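Local coordinates for 3-methylaspartate ammonia-lyase (Citrobacter amalonaticus, PDB 1KKO) that catalyses the reversible anti elimination of ammonia from L-threo-3-methylaspartate to give mesaconate, using magnesium, as a homodimeric member of the enolase superfamily, at the interface of chains A and B. Residues are numbered along the deposited sequence; one frame, centred on the assembly and turned at random. Chains: chain A/B, 3-methylaspartate ammonia-lyase.

Contact 1: the interface of chains A and B. Residues chain A 187-188, 392, 395, 399-400; chain B 11-13, 49.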
ATOM      1  N   LYS A 187      -3.250  13.730   7.566  1.00 13.87           N
ATOM      2  CA  LYS A 187      -4.003  13.375   6.361  1.00 13.93           C
ATOM      3  C   LYS A 187      -5.528  13.475   6.519  1.00 13.89           C
ATOM      4  O   LYS A 187      -6.277  12.939   5.705  1.00 14.56           O
ATOM      5  CB  LYS A 187      -3.547  12.008   5.846  1.00 13.86           C
ATOM      6  CG  LYS A 187      -2.116  12.097   5.315  1.00 13.29           C
ATOM      7  CD  LYS A 187      -1.571  10.819   4.740  1.00 13.78           C
ATOM      8  CE  LYS A 187      -0.237  11.057   4.048  1.00 12.70           C
ATOM      9  NZ  LYS A 187       0.417   9.777   3.604  1.00 13.51           N
ATOM     10  N   GLY A 188      -5.967  14.190   7.559  1.00 13.82           N
ATOM     11  CA  GLY A 188      -7.366  14.530   7.770  1.00 14.22           C
ATOM     12  C   GLY A 188      -8.324  13.362   7.802  1.00 14.10           C
ATOM     13  O   GLY A 188      -9.453  13.454   7.323  1.00 14.79           O
ATOM     14  N   ASP A 392      -0.535   4.765   5.419  1.00 10.36           N
ATOM     15  CA  ASP A 392      -0.408   5.694   4.298  1.00 10.55           C
ATOM     16  C   ASP A 392      -0.817   5.051   2.990  1.00 10.19           C
ATOM     17  O   ASP A 392      -1.511   5.656   2.159  1.00 10.53           O
ATOM     18  CB  ASP A 392       1.032   6.186   4.177  1.00 11.25           C
ATOM     19  CG  ASP A 392       1.518   6.848   5.408  1.00 12.74           C
ATOM     20  OD1 ASP A 392       0.965   7.921   5.757  1.00 13.51           O
ATOM     21  OD2 ASP A 392       2.450   6.340   6.083  1.00 13.84           O
ATOM     22  N   LEU A 395      -4.545   4.427   2.707  1.00  9.74           N
ATOM     23  CA  LEU A 395      -5.303   5.645   2.475  1.00 10.09           C
ATOM     24  C   LEU A 395      -5.166   6.040   1.006  1.00 10.17           C
ATOM     25  O   LEU A 395      -6.139   6.408   0.350  1.00 10.53           O
ATOM     26  CB  LEU A 395      -4.837   6.787   3.382  1.00 10.89           C
ATOM     27  CG  LEU A 395      -5.611   8.090   3.154  1.00 11.06           C
ATOM     28  CD1 LEU A 395      -7.049   7.993   3.668  1.00 11.86           C
ATOM     29  CD2 LEU A 395      -4.868   9.264   3.786  1.00 12.16           C
ATOM     30  N   PHE A 399      -8.840   6.200  -0.424  1.00 10.17           N
ATOM     31  CA  PHE A 399      -9.268   7.579  -0.635  1.00 10.90           C
ATOM     32  C   PHE A 399      -9.164   7.967  -2.095  1.00 10.35           C
ATOM     33  O   PHE A 399     -10.097   8.557  -2.642  1.00 10.80           O
ATOM     34  CB  PHE A 399      -8.399   8.485   0.221  1.00 11.56           C
ATOM     35  CG  PHE A 399      -8.806   9.935   0.272  1.00 13.71           C
ATOM     36  CD1 PHE A 399      -9.863  10.349   1.060  1.00 15.83           C
ATOM     37  CD2 PHE A 399      -8.062  10.896  -0.382  1.00 16.19           C
ATOM     38  CE1 PHE A 399     -10.197  11.680   1.156  1.00 17.13           C
ATOM     39  CE2 PHE A 399      -8.402  12.244  -0.278  1.00 17.57           C
ATOM     40  CZ  PHE A 399      -9.475  12.618   0.480  1.00 17.99           C
ATOM     41  N   ASN A 400      -8.043   7.662  -2.744  1.00 10.42           N
ATOM     42  CA  ASN A 400      -7.883   8.133  -4.113  1.00 10.37           C
ATOM     43  C   ASN A 400      -8.811   7.409  -5.073  1.00 10.53           C
ATOM     44  O   ASN A 400      -9.310   8.012  -6.006  1.00 10.61           O
ATOM     45  CB  ASN A 400      -6.438   8.049  -4.580  1.00 10.46           C
ATOM     46  CG  ASN A 400      -5.485   8.873  -3.735  1.00 10.19           C
ATOM     47  OD1 ASN A 400      -5.871   9.575  -2.791  1.00 12.21           O
ATOM     48  ND2 ASN A 400      -4.212   8.808  -4.104  1.00 10.90           N
TER
ATOM     49  N   GLY B  11      -5.232  13.780  -4.414  1.00 13.28           N
ATOM     50  CA  GLY B  11      -5.176  12.627  -3.555  1.00 13.15           C
ATOM     51  C   GLY B  11      -3.989  12.708  -2.638  1.00 12.71           C
ATOM     52  O   GLY B  11      -3.211  13.660  -2.639  1.00 12.85           O
ATOM     53  N   TYR B  12      -3.892  11.692  -1.801  1.00 12.07           N
ATOM     54  CA  TYR B  12      -2.748  11.543  -0.935  1.00 12.19           C
ATOM     55  C   TYR B  12      -1.823  10.487  -1.520  1.00 11.72           C
ATOM     56  O   TYR B  12      -2.267   9.431  -1.973  1.00 12.76           O
ATOM     57  CB  TYR B  12      -3.168  11.118   0.468  1.00 12.82           C
ATOM     58  CG  TYR B  12      -3.826  12.230   1.260  1.00 14.33           C
ATOM     59  CD1 TYR B  12      -3.112  13.364   1.640  1.00 15.72           C
ATOM     60  CD2 TYR B  12      -5.157  12.155   1.616  1.00 15.61           C
ATOM     61  CE1 TYR B  12      -3.707  14.376   2.358  1.00 16.61           C
ATOM     62  CE2 TYR B  12      -5.761  13.161   2.338  1.00 17.09           C
ATOM     63  CZ  TYR B  12      -5.028  14.263   2.699  1.00 17.17           C
ATOM     64  OH  TYR B  12      -5.604  15.282   3.410  1.00 18.73           O
ATOM     65  N   SER B  13      -0.525  10.772  -1.503  1.00 11.55           N
ATOM     66  CA  SER B  13       0.465   9.783  -1.879  1.00 11.71           C
ATOM     67  C   SER B  13       0.797   8.953  -0.648  1.00 11.54           C
ATOM     68  O   SER B  13       0.225   9.172   0.424  1.00 12.01           O
ATOM     69  CB  SER B  13       1.711  10.426  -2.463  1.00 11.81           C
ATOM     70  OG  SER B  13       2.276  11.350  -1.573  1.00 13.95           O
ATOM     71  N   ALA B  49       1.794  16.190   4.640  1.00 16.73           N
ATOM     72  CA  ALA B  49       1.205  15.035   3.945  1.00 15.75           C
ATOM     73  C   ALA B  49       1.648  14.987   2.497  1.00 14.72           C
ATOM     74  O   ALA B  49       1.652  16.006   1.802  1.00 14.99           O
ATOM     75  CB  ALA B  49      -0.285  15.100   3.984  1.00 15.95           C
TER
HETATM   76  O   HOH W   1      -1.614   8.368   2.206  1.00 11.71           O

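Contact 2: the interface of chains A and B. Residues chain A 387-391, 393; chain B 388-391, 393.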
ATOM      1  N   PRO A 387      -5.463  -2.090   2.308  1.00  9.40           N
ATOM      2  CA  PRO A 387      -4.947  -3.003   3.314  1.00  9.58           C
ATOM      3  C   PRO A 387      -3.694  -2.418   3.955  1.00  9.74           C
ATOM      4  O   PRO A 387      -3.418  -1.230   3.809  1.00 10.25           O
ATOM      5  CB  PRO A 387      -4.584  -4.210   2.461  1.00 10.19           C
ATOM      6  CG  PRO A 387      -4.036  -3.588   1.234  1.00  9.81           C
ATOM      7  CD  PRO A 387      -4.852  -2.345   1.002  1.00  9.87           C
ATOM      8  N   GLY A 388      -2.961  -3.258   4.676  1.00  9.86           N
ATOM      9  CA  GLY A 388      -1.698  -2.868   5.270  1.00 10.33           C
ATOM     10  C   GLY A 388      -1.784  -2.268   6.648  1.00 10.28           C
ATOM     11  O   GLY A 388      -2.834  -1.816   7.092  1.00 10.67           O
HETATM   12  N   MSE A 389      -0.635  -2.265   7.309  1.00 10.70           N
HETATM   13  CA  MSE A 389      -0.481  -1.652   8.620  1.00 11.50           C
HETATM   14  C   MSE A 389       0.304  -0.352   8.558  1.00 11.71           C
HETATM   15  O   MSE A 389       0.502   0.290   9.580  1.00 12.53           O
HETATM   16  CB  MSE A 389       0.138  -2.630   9.617  1.00 12.38           C
HETATM   17  CG  MSE A 389      -0.873  -3.660  10.110  1.00 14.26           C
HETATM   18 SE   MSE A 389      -2.379  -2.821  11.032  1.00 24.80          SE
HETATM   19  CE  MSE A 389      -2.900  -4.203  12.196  1.00 21.40           C
ATOM     20  N   GLY A 390       0.728   0.072   7.373  1.00 11.58           N
ATOM     21  CA  GLY A 390       1.446   1.326   7.254  1.00 11.88           C
ATOM     22  C   GLY A 390       0.556   2.549   7.256  1.00 11.26           C
ATOM     23  O   GLY A 390       1.043   3.666   7.452  1.00 12.02           O
ATOM     24  N   PHE A 391      -0.743   2.322   7.048  1.00 10.77           N
ATOM     25  CA  PHE A 391      -1.793   3.338   6.954  1.00 11.05           C
ATOM     26  C   PHE A 391      -1.702   4.206   5.692  1.00 10.53           C
ATOM     27  O   PHE A 391      -2.684   4.362   4.962  1.00 10.69           O
ATOM     28  CB  PHE A 391      -1.893   4.228   8.206  1.00 11.55           C
ATOM     29  CG  PHE A 391      -2.631   5.500   7.941  1.00 12.17           C
ATOM     30  CD1 PHE A 391      -1.939   6.687   7.772  1.00 13.84           C
ATOM     31  CD2 PHE A 391      -4.012   5.510   7.759  1.00 12.91           C
ATOM     32  CE1 PHE A 391      -2.592   7.836   7.455  1.00 15.57           C
ATOM     33  CE2 PHE A 391      -4.655   6.685   7.438  1.00 14.48           C
ATOM     34  CZ  PHE A 391      -3.937   7.837   7.290  1.00 14.84           C
ATOM     35  N   GLU A 393      -0.349   3.827   2.793  1.00  9.90           N
ATOM     36  CA  GLU A 393      -0.611   3.104   1.564  1.00  9.89           C
ATOM     37  C   GLU A 393      -2.095   2.810   1.408  1.00  9.88           C
ATOM     38  O   GLU A 393      -2.661   3.009   0.342  1.00 10.01           O
ATOM     39  CB  GLU A 393       0.203   1.819   1.530  1.00 10.29           C
ATOM     40  CG  GLU A 393       1.713   2.032   1.557  1.00 10.52           C
ATOM     41  CD  GLU A 393       2.346   1.983   2.940  1.00 10.71           C
ATOM     42  OE1 GLU A 393       3.462   1.425   3.044  1.00 10.98           O
ATOM     43  OE2 GLU A 393       1.773   2.523   3.909  1.00 11.05           O
TER
ATOM     44  N   GLY B 388       5.337   3.694  -0.195  1.00 10.13           N
ATOM     45  CA  GLY B 388       5.157   3.510   1.225  1.00 10.41           C
ATOM     46  C   GLY B 388       6.353   3.039   2.020  1.00 10.81           C
ATOM     47  O   GLY B 388       7.332   2.517   1.486  1.00 11.11           O
HETATM   48  N   MSE B 389       6.238   3.207   3.330  1.00 11.41           N
HETATM   49  CA  MSE B 389       7.247   2.754   4.270  1.00 12.58           C
HETATM   50  C   MSE B 389       6.808   1.509   5.052  1.00 12.46           C
HETATM   51  O   MSE B 389       7.570   0.998   5.869  1.00 13.20           O
HETATM   52  CB  MSE B 389       7.643   3.882   5.221  1.00 13.72           C
HETATM   53  CG  MSE B 389       8.524   4.922   4.547  1.00 15.36           C
HETATM   54 SE   MSE B 389      10.167   4.175   3.766  1.00 25.60          SE
HETATM   55  CE  MSE B 389      10.373   2.732   4.933  1.00 28.65           C
ATOM     56  N   GLY B 390       5.615   0.986   4.783  1.00 12.04           N
ATOM     57  CA  GLY B 390       5.169  -0.231   5.448  1.00 11.44           C
ATOM     58  C   GLY B 390       5.743  -1.515   4.866  1.00 10.81           C
ATOM     59  O   GLY B 390       5.658  -2.573   5.503  1.00 11.47           O
ATOM     60  N   PHE B 391       6.316  -1.411   3.665  1.00 10.66           N
ATOM     61  CA  PHE B 391       6.893  -2.515   2.904  1.00 10.40           C
ATOM     62  C   PHE B 391       5.858  -3.520   2.364  1.00  9.80           C
ATOM     63  O   PHE B 391       5.831  -3.822   1.160  1.00 10.08           O
ATOM     64  CB  PHE B 391       8.030  -3.252   3.660  1.00  9.97           C
ATOM     65  CG  PHE B 391       8.327  -4.596   3.061  1.00 10.89           C
ATOM     66  CD1 PHE B 391       7.849  -5.737   3.660  1.00 11.73           C
ATOM     67  CD2 PHE B 391       8.978  -4.712   1.842  1.00 11.41           C
ATOM     68  CE1 PHE B 391       8.022  -6.958   3.081  1.00 13.45           C
ATOM     69  CE2 PHE B 391       9.159  -5.958   1.272  1.00 12.64           C
ATOM     70  CZ  PHE B 391       8.676  -7.067   1.917  1.00 13.45           C
ATOM     71  N   GLU B 393       2.693  -3.417   1.777  1.00  9.03           N
ATOM     72  CA  GLU B 393       1.783  -2.888   0.781  1.00  9.14           C
ATOM     73  C   GLU B 393       2.487  -2.717  -0.556  1.00  9.16           C
ATOM     74  O   GLU B 393       1.963  -3.089  -1.598  1.00  9.85           O
ATOM     75  CB  GLU B 393       1.222  -1.559   1.258  1.00  9.41           C
ATOM     76  CG  GLU B 393       0.425  -1.661   2.548  1.00  9.98           C
ATOM     77  CD  GLU B 393       1.198  -1.361   3.816  1.00 10.37           C
ATOM     78  OE1 GLU B 393       0.624  -0.703   4.714  1.00 10.89           O
ATOM     79  OE2 GLU B 393       2.356  -1.816   3.933  1.00 10.84           O
TER
HETATM   80  O   HOH W   2      -1.696   0.803   4.723  1.00 10.10           O
HETATM   81  O   HOH W   3       2.207  -2.991   6.486  1.00 13.23           O
HETATM   82  O   HOH W   4       3.799   3.988   5.157  1.00 14.89           O

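Contact 1: the interface of chains A and B
B:Tyr12 buries more surface than any other residue here: its ring has A:Lys187 and the A:Leu395 methyl over one face and A:Phe399 on the other side, beside CD2 and CE2. The aliphatic stem of A:Lys187 and the tyrosine side chain run antiparallel, with the lysine CB 4.1 Å above the ring plane of B:Tyr12 and over its centre. Two residues of helix 392-410 meet the CD2 atom of the tyrosine: the CD2 methyl of A:Leu395 comes to 3.6 Å from B:Tyr12 CD2, and the A:Phe399 ring crosses obliquely through its CD2 and CE2 atoms. With CG beside its own backbone N (chi1 -73°), B:Tyr12 lays its ring against A:Lys187.

A:Lys187, second in buried surface, runs extended beyond CG, brushing the methyl of B:Ala49 on its way to the polar end of the patch. There its terminal amine NZ gives a hydrogen bond to B:Ser13 O at 3.2 Å, tilted 24° from the carbonyl plane. The same NZ makes a salt bridge to A:Asp392 OD1 (2.9 Å), reaching the carboxylate from above its plane, so the second-shell aspartate helps place the lysine tip. Water 1 ties A:Lys187 NZ, A:Asp392 O and B:Ser13 O together.

At the other end the amide of A:Asn400 clasps the backbone of B:Tyr12 with both its polar atoms. OD1 receives B:Tyr12 N at 3.1 Å in the carbonyl plane, on a lone pair, whereas ND2 gives to B:Tyr12 O at 3.0 Å from above that carbonyl's plane.

The patch docks strand 3-13 of one subunit against helix 392-410 of the other and the loop that carries A:Lys187 after helix 179-186, helping to hold the homodimer together.

Contact 2: the interface of chains A and B
A:Glu393 and B:Glu393 meet across the two-fold, their side chains crossing at about a right angle. The packing is through methylenes first: A:Glu393 CB lies 3.5 Å from B:Glu393 CB. Beyond them the carboxylates stack with planes only 14° apart, A:Glu393 CD lying 3.6 Å from B:Glu393 CD. Two acidic groups this close might raise each other's proton affinity, although the hydrogen bonds around them should offset some of the repulsion. Each CD also packs on the partner's residue 388, as A:Glu393 CD does on B:Gly388 CA at 3.6 Å.

Direct hydrogen bonds come from the opposite backbone. A:Gly390 N gives to B:Glu393 OE1 at 2.8 Å, which OE1 accepts on its syn lone pair, with an angle of 150° at the hydrogen; B:Gly390 N does the same to A:Glu393 OE1. The bend at chi2 (94° in A:Glu393) turns each carboxylate towards the partner's glycine-bearing loop.

Water completes the grip. Water 3 lies 2.8 Å from B:Glu393 OE2 and also meets the N of A:Met389 (modelled as selenomethionine), and water 4 repeats the link between B:Met389 N and A:Glu393 OE2. Water 2 joins B:Glu393 OE1 to A:Pro387 O, the carbonyl of a proline that follows a cis peptide bond.

In the fold, each glutamate sits in the first turn of helix 392-410 (392-409 in chain B), and the loop it meets runs from strand 382-384 into the partner's copy of that helix.

Contact 1 and contact 2 belong to one two-fold symmetric interface, their C-alpha centres about 12 Å apart. Contact 1 uses A:Asp392, A:Leu395, A:Phe399 and A:Asn400 of helix 392-410 in chain A, and contact 2 uses residue 393 of that helix and of helix 392-409 in chain B. Contact 2 pairs like with like across the symmetry axis, whereas contact 1 joins the helix to strand 3-13 of the other chain and has a twin with the chains exchanged. Their centres lie about 21 Å and 16 Å from the catalytic A:Lys331, which suggests that they mainly serve the dimer; the structure alone shows no effect on catalysis.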